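Local coordinates for glyoxalase family protein (Bacillus cereus, PDB 1ZSW) that is of unknown function but binds a zinc ion and belongs to the glyoxalase/bleomycin resistance/dioxygenase (vicinal oxygen chelate) superfamily, at residues 195-203 with 260-269; 246-257 with 291-299. All coordinates share one frame; numbering follows the deposited sequence. Where two conformers were deposited one is given.

Contact 1: 195-203 with 260-269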
loop_
_atom_site.group_PDB
_atom_site.type_symbol
_atom_site.label_atom_id
_atom_site.label_comp_id
_atom_site.label_asym_id
_atom_site.label_seq_id
_atom_site.Cartn_x
_atom_site.Cartn_y
_atom_site.Cartn_z
ATOM N N ALA A 195 -18.532 2.750 1.082
ATOM C CA ALA A 195 -18.955 2.499 -0.290
ATOM C C ALA A 195 -19.259 3.784 -1.030
ATOM O O ALA A 195 -18.841 3.927 -2.175
ATOM C CB ALA A 195 -20.187 1.567 -0.310
ATOM N N SER A 196 -19.994 4.710 -0.392
ATOM C CA SER A 196 -20.329 5.991 -0.999
ATOM C C SER A 196 -19.079 6.795 -1.330
ATOM O O SER A 196 -18.956 7.372 -2.397
ATOM C CB SER A 196 -21.228 6.788 -0.043
ATOM O OG SER A 196 -21.524 8.076 -0.591
ATOM N N THR A 197 -18.103 6.812 -0.424
ATOM C CA THR A 197 -16.848 7.493 -0.722
ATOM C C THR A 197 -16.161 6.971 -1.995
ATOM O O THR A 197 -15.751 7.751 -2.896
ATOM C CB THR A 197 -15.881 7.421 0.519
ATOM O OG1 THR A 197 -16.466 8.178 1.587
ATOM C CG2 THR A 197 -14.487 7.997 0.176
ATOM N N LEU A 198 -16.032 5.649 -2.057
ATOM C CA LEU A 198 -15.334 5.005 -3.135
ATOM C C LEU A 198 -16.075 5.168 -4.447
ATOM O O LEU A 198 -15.443 5.479 -5.437
ATOM C CB LEU A 198 -15.099 3.514 -2.839
ATOM C CG LEU A 198 -14.209 3.228 -1.620
ATOM C CD1 LEU A 198 -14.041 1.737 -1.476
ATOM C CD2 LEU A 198 -12.827 3.864 -1.783
ATOM N N THR A 199 -17.398 4.989 -4.441
ATOM C CA THR A 199 -18.106 5.032 -5.728
ATOM C C THR A 199 -18.506 6.423 -6.136
ATOM O O THR A 199 -18.382 6.762 -7.315
ATOM C CB THR A 199 -19.372 4.135 -5.728
ATOM O OG1 THR A 199 -20.267 4.587 -4.689
ATOM C CG2 THR A 199 -18.994 2.700 -5.497
ATOM N N GLU A 200 -19.013 7.215 -5.195
ATOM C CA GLU A 200 -19.525 8.555 -5.531
ATOM C C GLU A 200 -18.463 9.608 -5.705
ATOM O O GLU A 200 -18.602 10.504 -6.561
ATOM C CB GLU A 200 -20.557 9.022 -4.519
ATOM C CG GLU A 200 -21.698 8.039 -4.352
ATOM C CD GLU A 200 -22.667 8.453 -3.270
ATOM O OE1 GLU A 200 -22.573 9.615 -2.810
ATOM O OE2 GLU A 200 -23.502 7.613 -2.866
ATOM N N ILE A 201 -17.388 9.532 -4.916
ATOM C CA ILE A 201 -16.319 10.497 -5.124
ATOM C C ILE A 201 -15.324 9.969 -6.140
ATOM O O ILE A 201 -15.064 10.593 -7.158
ATOM C CB ILE A 201 -15.536 10.831 -3.823
ATOM C CG1 ILE A 201 -16.479 11.253 -2.700
ATOM C CG2 ILE A 201 -14.437 11.871 -4.158
ATOM C CD1 ILE A 201 -15.745 11.578 -1.362
ATOM N N PHE A 202 -14.794 8.787 -5.868
ATOM C CA PHE A 202 -13.668 8.294 -6.634
ATOM C C PHE A 202 -13.982 7.493 -7.883
ATOM O O PHE A 202 -13.085 7.172 -8.654
ATOM C CB PHE A 202 -12.694 7.570 -5.707
ATOM C CG PHE A 202 -11.983 8.522 -4.743
ATOM C CD1 PHE A 202 -12.380 8.602 -3.428
ATOM C CD2 PHE A 202 -11.002 9.392 -5.220
ATOM C CE1 PHE A 202 -11.752 9.518 -2.534
ATOM C CE2 PHE A 202 -10.369 10.298 -4.362
ATOM C CZ PHE A 202 -10.747 10.366 -3.031
ATOM N N GLY A 203 -15.262 7.199 -8.072
ATOM C CA GLY A 203 -15.703 6.450 -9.268
ATOM C C GLY A 203 -15.262 5.001 -9.324
ATOM O O GLY A 203 -15.097 4.460 -10.418
ATOM N N TRP A 260 -8.543 16.203 -7.187
ATOM C CA TRP A 260 -9.022 15.365 -6.092
ATOM C C TRP A 260 -9.067 16.100 -4.768
ATOM O O TRP A 260 -9.958 15.860 -3.986
ATOM C CB TRP A 260 -8.204 14.068 -5.988
ATOM C CG TRP A 260 -8.474 13.126 -7.141
ATOM C CD1 TRP A 260 -7.597 12.735 -8.095
ATOM C CD2 TRP A 260 -9.737 12.521 -7.473
ATOM N NE1 TRP A 260 -8.223 11.894 -9.009
ATOM C CE2 TRP A 260 -9.537 11.754 -8.651
ATOM C CE3 TRP A 260 -11.014 12.591 -6.924
ATOM C CZ2 TRP A 260 -10.575 11.024 -9.262
ATOM C CZ3 TRP A 260 -12.057 11.844 -7.521
ATOM C CH2 TRP A 260 -11.816 11.094 -8.702
ATOM N N GLU A 261 -8.121 17.010 -4.545
ATOM C CA GLU A 261 -8.184 17.830 -3.348
ATOM C C GLU A 261 -9.482 18.595 -3.291
ATOM O O GLU A 261 -10.147 18.614 -2.276
ATOM C CB GLU A 261 -7.029 18.797 -3.224
ATOM C CG GLU A 261 -7.176 19.547 -1.913
ATOM C CD GLU A 261 -5.941 20.289 -1.514
ATOM O OE1 GLU A 261 -5.257 20.842 -2.399
ATOM O OE2 GLU A 261 -5.665 20.289 -0.298
ATOM N N GLU A 262 -9.857 19.200 -4.419
ATOM C CA GLU A 262 -11.151 19.871 -4.507
ATOM C C GLU A 262 -12.350 18.950 -4.248
ATOM O O GLU A 262 -13.257 19.292 -3.492
ATOM C CB GLU A 262 -11.275 20.527 -5.870
ATOM C CG GLU A 262 -12.555 21.277 -6.061
ATOM C CD GLU A 262 -12.600 22.621 -5.342
ATOM O OE1 GLU A 262 -11.619 22.978 -4.622
ATOM O OE2 GLU A 262 -13.641 23.321 -5.519
ATOM N N GLN A 263 -12.369 17.766 -4.856
ATOM C CA GLN A 263 -13.456 16.825 -4.592
ATOM C C GLN A 263 -13.618 16.405 -3.137
ATOM O O GLN A 263 -14.736 16.303 -2.613
ATOM C CB GLN A 263 -13.306 15.578 -5.490
ATOM C CG GLN A 263 -13.263 15.915 -6.975
ATOM C CD GLN A 263 -14.509 16.680 -7.426
ATOM O OE1 GLN A 263 -14.419 17.782 -7.972
ATOM N NE2 GLN A 263 -15.667 16.096 -7.198
ATOM N N VAL A 264 -12.487 16.160 -2.485
ATOM C CA VAL A 264 -12.454 15.768 -1.088
ATOM C C VAL A 264 -13.011 16.872 -0.196
ATOM O O VAL A 264 -13.835 16.612 0.670
ATOM C CB VAL A 264 -11.017 15.387 -0.712
ATOM C CG1 VAL A 264 -10.811 15.325 0.780
ATOM C CG2 VAL A 264 -10.691 14.052 -1.437
ATOM N N LYS A 265 -12.601 18.097 -0.469
ATOM C CA LYS A 265 -13.072 19.262 0.293
ATOM C C LYS A 265 -14.585 19.457 0.134
ATOM O O LYS A 265 -15.300 19.761 1.096
ATOM C CB LYS A 265 -12.346 20.516 -0.190
ATOM C CG LYS A 265 -10.929 20.672 0.316
ATOM C CD LYS A 265 -10.442 22.107 0.094
ATOM C CE LYS A 265 -9.052 22.268 0.648
ATOM N NZ LYS A 265 -8.411 23.562 0.260
ATOM N N GLN A 266 -15.089 19.270 -1.085
ATOM C CA GLN A 266 -16.526 19.443 -1.346
ATOM C C GLN A 266 -17.366 18.456 -0.585
ATOM O O GLN A 266 -18.515 18.734 -0.277
ATOM C CB GLN A 266 -16.866 19.354 -2.845
ATOM C CG GLN A 266 -16.163 20.393 -3.730
ATOM C CD GLN A 266 -16.529 21.857 -3.440
ATOM O OE1 GLN A 266 -17.370 22.167 -2.586
ATOM N NE2 GLN A 266 -15.872 22.770 -4.172
ATOM N N ARG A 267 -16.804 17.289 -0.258
ATOM C CA ARG A 267 -17.552 16.283 0.498
ATOM C C ARG A 267 -17.332 16.424 2.025
ATOM O O ARG A 267 -17.834 15.630 2.829
ATOM C CB ARG A 267 -17.208 14.866 0.002
ATOM C CG ARG A 267 -17.126 14.674 -1.543
ATOM C CD ARG A 267 -18.411 14.946 -2.279
ATOM N NE ARG A 267 -18.498 14.280 -3.582
ATOM C CZ ARG A 267 -17.792 14.614 -4.665
ATOM N NH1 ARG A 267 -16.884 15.585 -4.620
ATOM N NH2 ARG A 267 -17.993 13.961 -5.805
ATOM N N GLY A 268 -16.615 17.470 2.418
ATOM C CA GLY A 268 -16.569 17.894 3.833
ATOM C C GLY A 268 -15.456 17.207 4.584
ATOM O O GLY A 268 -15.294 17.375 5.813
ATOM N N PHE A 269 -14.667 16.432 3.859
ATOM C CA PHE A 269 -13.469 15.896 4.464
ATOM C C PHE A 269 -12.413 17.003 4.568
ATOM O O PHE A 269 -12.385 17.969 3.770
ATOM C CB PHE A 269 -12.926 14.699 3.673
ATOM C CG PHE A 269 -13.877 13.527 3.634
ATOM C CD1 PHE A 269 -14.136 12.865 2.445
ATOM C CD2 PHE A 269 -14.511 13.091 4.795
ATOM C CE1 PHE A 269 -15.020 11.775 2.412
ATOM C CE2 PHE A 269 -15.401 12.017 4.755
ATOM C CZ PHE A 269 -15.632 11.354 3.546
HETATM O O HOH W 1 -20.144 12.040 -3.083
HETATM O O HOH W 2 -16.103 13.136 -8.130
#
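Ile-201 is the knob between the C-terminal ends of two helices, 191-201 and 254-266, that lie on the outside of a glyoxalase-superfamily domain. Its branches part into separate hollows. CD1 reaches into the notch between the Arg-267 chain and the Phe-269 ring, 3.4 Å from Arg-267 CG, and meets the ring at its edge, close to its plane; Thr-197 OG1 comes to the same edge. CG2 faces the other way, lodged between Gln-263 CB and the CZ3 corner of Trp-260. With chi1 at -53°, CG1 stays beside the backbone N and runs out to CD1, while CG2, opposite that N, is left for the indole side. CG2 also sits 3.8 Å above the centre of its neighbour's ring, that of Phe-202.

Phe-202 is the second bump. Its CD2 rests over one face of the indole, displaced toward the rim, and the two six-membered rings are tilted by 34°, an oblique pairing with centroids 4.8 Å apart. CZ continues to Val-264 CG2, and Ile-249 of strand 244-251 also touches this ring. Helix 254-266 stops in a Schellman motif at Gly-268, where the chain turns to present Phe-269.

At the margin the Arg-267 chain, bent at chi2 (-62°), folds over Ile-201 CG1, and water bridges extend its grip. One water accepts from NE and gives a weak bond to Glu-200 OE1. Another accepts from Arg-267 NH2 and donates to the carbonyl of Ile-201, whose O atom also lies in the indole plane, 3.3 Å from Trp-260 CZ3.

Contact 2: 246-257 with 291-299. With ZN (zinc ion), chain B.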
loop_
_atom_site.group_PDB
_atom_site.type_symbol
_atom_site.label_atom_id
_atom_site.label_comp_id
_atom_site.label_asym_id
_atom_site.label_seq_id
_atom_site.Cartn_x
_atom_site.Cartn_y
_atom_site.Cartn_z
ATOM N N HIS A 246 -1.820 3.939 6.660
ATOM C CA HIS A 246 -2.620 4.531 5.555
ATOM C C HIS A 246 -2.439 3.756 4.266
ATOM O O HIS A 246 -1.456 3.051 4.071
ATOM C CB HIS A 246 -2.277 6.047 5.312
ATOM C CG HIS A 246 -0.873 6.303 4.866
ATOM N ND1 HIS A 246 0.160 6.526 5.758
ATOM C CD2 HIS A 246 -0.349 6.473 3.631
ATOM C CE1 HIS A 246 1.278 6.740 5.076
ATOM N NE2 HIS A 246 1.000 6.693 3.784
ATOM N N LEU A 247 -3.398 3.955 3.369
ATOM C CA LEU A 247 -3.348 3.424 2.015
ATOM C C LEU A 247 -3.296 4.613 1.076
ATOM O O LEU A 247 -4.090 5.568 1.255
ATOM C CB LEU A 247 -4.620 2.617 1.693
ATOM C CG LEU A 247 -4.801 2.220 0.222
ATOM C CD1 LEU A 247 -3.765 1.233 -0.252
ATOM C CD2 LEU A 247 -6.220 1.641 0.013
ATOM N N ALA A 248 -2.336 4.569 0.143
ATOM C CA ALA A 248 -2.225 5.612 -0.902
ATOM C C ALA A 248 -2.693 5.082 -2.230
ATOM O O ALA A 248 -2.375 3.938 -2.575
ATOM C CB ALA A 248 -0.785 6.114 -1.037
ATOM N N ILE A 249 -3.432 5.926 -2.956
ATOM C CA ILE A 249 -3.913 5.599 -4.311
ATOM C C ILE A 249 -3.249 6.514 -5.322
ATOM O O ILE A 249 -2.846 7.601 -4.973
ATOM C CB ILE A 249 -5.452 5.664 -4.427
ATOM C CG1 ILE A 249 -5.975 7.088 -4.217
ATOM C CG2 ILE A 249 -6.086 4.694 -3.367
ATOM C CD1 ILE A 249 -7.553 7.273 -4.216
ATOM N N ARG A 250 -3.183 6.049 -6.572
ATOM C CA ARG A 250 -2.403 6.705 -7.618
ATOM C C ARG A 250 -3.172 7.752 -8.373
ATOM O O ARG A 250 -4.306 7.503 -8.812
ATOM C CB ARG A 250 -1.937 5.679 -8.678
ATOM C CG ARG A 250 -0.981 4.638 -8.100
ATOM C CD ARG A 250 -0.807 3.489 -9.086
ATOM N NE ARG A 250 -0.329 3.978 -10.398
ATOM C CZ ARG A 250 -0.337 3.265 -11.523
ATOM N NH1 ARG A 250 -0.774 2.000 -11.539
ATOM N NH2 ARG A 250 0.092 3.833 -12.634
ATOM N N VAL A 251 -2.508 8.895 -8.598
ATOM C CA VAL A 251 -2.987 9.830 -9.639
ATOM C C VAL A 251 -1.838 10.150 -10.597
ATOM O O VAL A 251 -0.695 9.951 -10.270
ATOM C CB VAL A 251 -3.643 11.078 -9.039
ATOM C CG1 VAL A 251 -4.761 10.646 -8.079
ATOM C CG2 VAL A 251 -2.587 11.954 -8.365
ATOM N N LYS A 252 -2.169 10.596 -11.810
ATOM C CA LYS A 252 -1.177 10.750 -12.866
ATOM C C LYS A 252 -0.197 11.885 -12.642
ATOM O O LYS A 252 0.971 11.758 -12.964
ATOM C CB LYS A 252 -1.885 10.938 -14.211
ATOM C CG LYS A 252 -0.952 10.892 -15.383
ATOM C CD LYS A 252 -1.755 11.217 -16.620
ATOM C CE LYS A 252 -1.000 10.808 -17.853
ATOM N NZ LYS A 252 -1.855 11.116 -19.019
ATOM N N ASN A 253 -0.682 12.998 -12.132
ATOM C CA ASN A 253 0.118 14.229 -12.069
ATOM C C ASN A 253 -0.464 15.217 -11.079
ATOM O O ASN A 253 -1.482 14.968 -10.404
ATOM C CB ASN A 253 0.178 14.880 -13.472
ATOM C CG ASN A 253 -1.186 15.067 -14.057
ATOM O OD1 ASN A 253 -2.140 15.432 -13.356
ATOM N ND2 ASN A 253 -1.324 14.780 -15.357
ATOM N N ASP A 254 0.194 16.372 -10.958
ATOM C CA ASP A 254 -0.230 17.379 -10.001
ATOM C C ASP A 254 -1.596 17.970 -10.321
ATOM O O ASP A 254 -2.309 18.413 -9.426
ATOM C CB ASP A 254 0.803 18.521 -9.934
ATOM C CG ASP A 254 2.100 18.109 -9.291
ATOM O OD1 ASP A 254 2.202 16.994 -8.731
ATOM O OD2 ASP A 254 3.067 18.904 -9.376
ATOM N N ALA A 255 -1.968 17.987 -11.608
ATOM C CA ALA A 255 -3.277 18.530 -11.978
ATOM C C ALA A 255 -4.393 17.626 -11.473
ATOM O O ALA A 255 -5.403 18.106 -10.954
ATOM C CB ALA A 255 -3.392 18.725 -13.493
ATOM N N GLU A 256 -4.195 16.320 -11.590
ATOM C CA GLU A 256 -5.193 15.379 -11.068
ATOM C C GLU A 256 -5.214 15.448 -9.542
ATOM O O GLU A 256 -6.270 15.374 -8.945
ATOM C CB GLU A 256 -4.900 13.958 -11.554
ATOM C CG GLU A 256 -5.168 13.799 -13.047
ATOM C CD GLU A 256 -5.057 12.382 -13.556
ATOM O OE1 GLU A 256 -5.127 12.211 -14.803
ATOM O OE2 GLU A 256 -4.882 11.436 -12.751
ATOM N N LEU A 257 -4.039 15.599 -8.920
ATOM C CA LEU A 257 -4.003 15.705 -7.448
ATOM C C LEU A 257 -4.819 16.922 -6.979
ATOM O O LEU A 257 -5.627 16.835 -6.064
ATOM C CB LEU A 257 -2.560 15.771 -6.951
ATOM C CG LEU A 257 -2.392 15.883 -5.437
ATOM C CD1 LEU A 257 -2.905 14.590 -4.814
ATOM C CD2 LEU A 257 -0.920 16.021 -5.078
ATOM N N ILE A 291 -10.643 5.904 8.467
ATOM C CA ILE A 291 -9.585 5.322 7.650
ATOM C C ILE A 291 -8.766 6.461 6.983
ATOM O O ILE A 291 -9.342 7.333 6.363
ATOM C CB ILE A 291 -10.159 4.425 6.531
ATOM C CG1 ILE A 291 -11.049 3.279 7.069
ATOM C CG2 ILE A 291 -9.038 3.881 5.648
ATOM C CD1 ILE A 291 -10.333 2.295 7.916
ATOM N N LEU A 292 -7.445 6.400 7.060
ATOM C CA LEU A 292 -6.590 7.446 6.458
ATOM C C LEU A 292 -6.197 7.035 5.080
ATOM O O LEU A 292 -5.530 6.013 4.870
ATOM C CB LEU A 292 -5.320 7.660 7.316
ATOM C CG LEU A 292 -4.364 8.782 6.917
ATOM C CD1 LEU A 292 -5.056 10.125 6.969
ATOM C CD2 LEU A 292 -3.186 8.789 7.893
ATOM N N PHE A 293 -6.591 7.860 4.118
ATOM C CA PHE A 293 -6.216 7.660 2.744
ATOM C C PHE A 293 -5.199 8.719 2.326
ATOM O O PHE A 293 -5.205 9.854 2.867
ATOM C CB PHE A 293 -7.432 7.855 1.845
ATOM C CG PHE A 293 -8.345 6.693 1.789
ATOM C CD1 PHE A 293 -9.531 6.738 2.453
ATOM C CD2 PHE A 293 -8.056 5.584 0.995
ATOM C CE1 PHE A 293 -10.455 5.687 2.370
ATOM C CE2 PHE A 293 -8.974 4.510 0.923
ATOM C CZ PHE A 293 -10.172 4.582 1.643
ATOM N N GLU A 294 -4.355 8.374 1.377
ATOM C CA GLU A 294 -3.453 9.357 0.783
ATOM C C GLU A 294 -3.667 9.291 -0.719
ATOM O O GLU A 294 -3.900 8.208 -1.293
ATOM C CB GLU A 294 -2.030 8.999 1.168
ATOM C CG GLU A 294 -0.933 9.906 0.546
ATOM C CD GLU A 294 0.465 9.431 0.880
ATOM O OE1 GLU A 294 0.626 8.318 1.424
ATOM O OE2 GLU A 294 1.410 10.208 0.603
ATOM N N ILE A 295 -3.582 10.444 -1.374
ATOM C CA ILE A 295 -3.668 10.485 -2.831
ATOM C C ILE A 295 -2.292 10.953 -3.308
ATOM O O ILE A 295 -1.873 12.033 -2.930
ATOM C CB ILE A 295 -4.763 11.493 -3.289
ATOM C CG1 ILE A 295 -6.082 11.168 -2.577
ATOM C CG2 ILE A 295 -4.952 11.426 -4.824
ATOM C CD1 ILE A 295 -7.267 12.091 -2.931
ATOM N N ALA A 296 -1.601 10.134 -4.103
ATOM C CA ALA A 296 -0.196 10.388 -4.427
ATOM C C ALA A 296 0.027 10.371 -5.928
ATOM O O ALA A 296 -0.468 9.484 -6.654
ATOM C CB ALA A 296 0.734 9.364 -3.760
ATOM N N THR A 297 0.849 11.312 -6.401
ATOM C CA THR A 297 1.254 11.234 -7.810
ATOM C C THR A 297 2.202 10.073 -8.127
ATOM O O THR A 297 3.043 9.668 -7.298
ATOM C CB THR A 297 1.906 12.580 -8.271
ATOM O OG1 THR A 297 3.148 12.783 -7.570
ATOM C CG2 THR A 297 0.947 13.756 -8.025
ATOM N N ASP A 298 2.097 9.535 -9.334
ATOM C CA ASP A 298 2.961 8.431 -9.783
ATOM C C ASP A 298 4.419 8.826 -9.808
ATOM O O ASP A 298 5.289 8.043 -9.445
ATOM C CB ASP A 298 2.548 7.928 -11.178
ATOM C CG ASP A 298 1.402 6.920 -11.137
ATOM O OD1 ASP A 298 1.081 6.362 -10.061
ATOM O OD2 ASP A 298 0.838 6.641 -12.216
ATOM N N GLY A 299 4.679 10.063 -10.204
ATOM C CA GLY A 299 6.057 10.523 -10.273
ATOM C C GLY A 299 6.426 11.572 -9.251
ATOM O O GLY A 299 5.561 12.186 -8.617
HETATM ZN ZN ZN B . 2.247 7.473 2.299
HETATM O O HOH W 3 3.223 12.235 -11.529
HETATM O O HOH W 4 4.181 15.168 -8.551
#
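His-246 and Glu-294, on neighbouring parallel strands, hold one zinc ion through NE2 at 2.1 Å and OE1 at 2.0 Å. The imidazole and carboxylate planes stand 64° apart, and the two ligand atoms converge on the metal without bonding to each other. Glu-294 reaches it as a fully extended chain, CG opposite the backbone N (chi1 177°), whereas His-246, with CG between its N and carbonyl carbon (chi1 64°), keeps CB against Leu-292 and sends its ring to the zinc. His-33 completes the protein ligands, Ser-282 holds the second carboxylate oxygen, and Tyr-284 meets the imidazole edge-to-face.

Behind this first shell, strands 246-251 and 292-297 set the ligands' spacing. Leu-247 O receives Glu-294 N at 2.8 Å, and Ile-249 N returns a bond to Glu-294 O, so that both the N and the O of Glu-294 are tied to strand 246-251. The pattern continues through Ala-296 to the bond from Asp-298 N to Val-251 O. Ala-248 and Ala-296 share the zinc face with Glu-294, and Ala-248 CB lies 3.6 Å from Glu-294 OE1.

The other face is mainly apolar. Ile-295 CG2 presses tightly on Val-251 CG1, 3.4 Å away, and also meets Leu-257 CD1 from the following helix. That helix starts at an Asn-253 N-cap, whose OD1 accepts from Glu-256 N. Asp-254 and Thr-297 are joined by a water, though Asp-254 also forms a salt bridge with Lys-281.

At the far end Arg-250 grips Asp-298 side-on: NE bonds to OD1 at 2.8 Å and NH2 to OD2 at 2.9 Å, both on the syn side, though NH2 is clearly tilted from the carboxylate plane. Metal ligands projecting from adjoining strands of a curved sheet are the hallmark of the vicinal oxygen chelate fold's metal site.

Overall arrangement
The centres of contacts 1 and 2 lie 13 Å apart on the same side of the chain's centre, and their segments alternate in sequence: 195-203, 246-257, 260-269, 291-299. Helix 254-266 enters both, leaving the sheet after strand 244-251 and ending against helix 191-201. The two contacts meet directly: Trp-260 packs on Val-251 and Ile-295, and Phe-202 on Ile-249 and Ile-295. The helix pair thus covers the apolar side of strands 244-251 and 292-300, part of a larger mixed sheet, while zinc is held on the other face. Phe-202 is about 10 Å from Glu-294, side chain to side chain, so a single layer of sheet lies between the helices and the metal site.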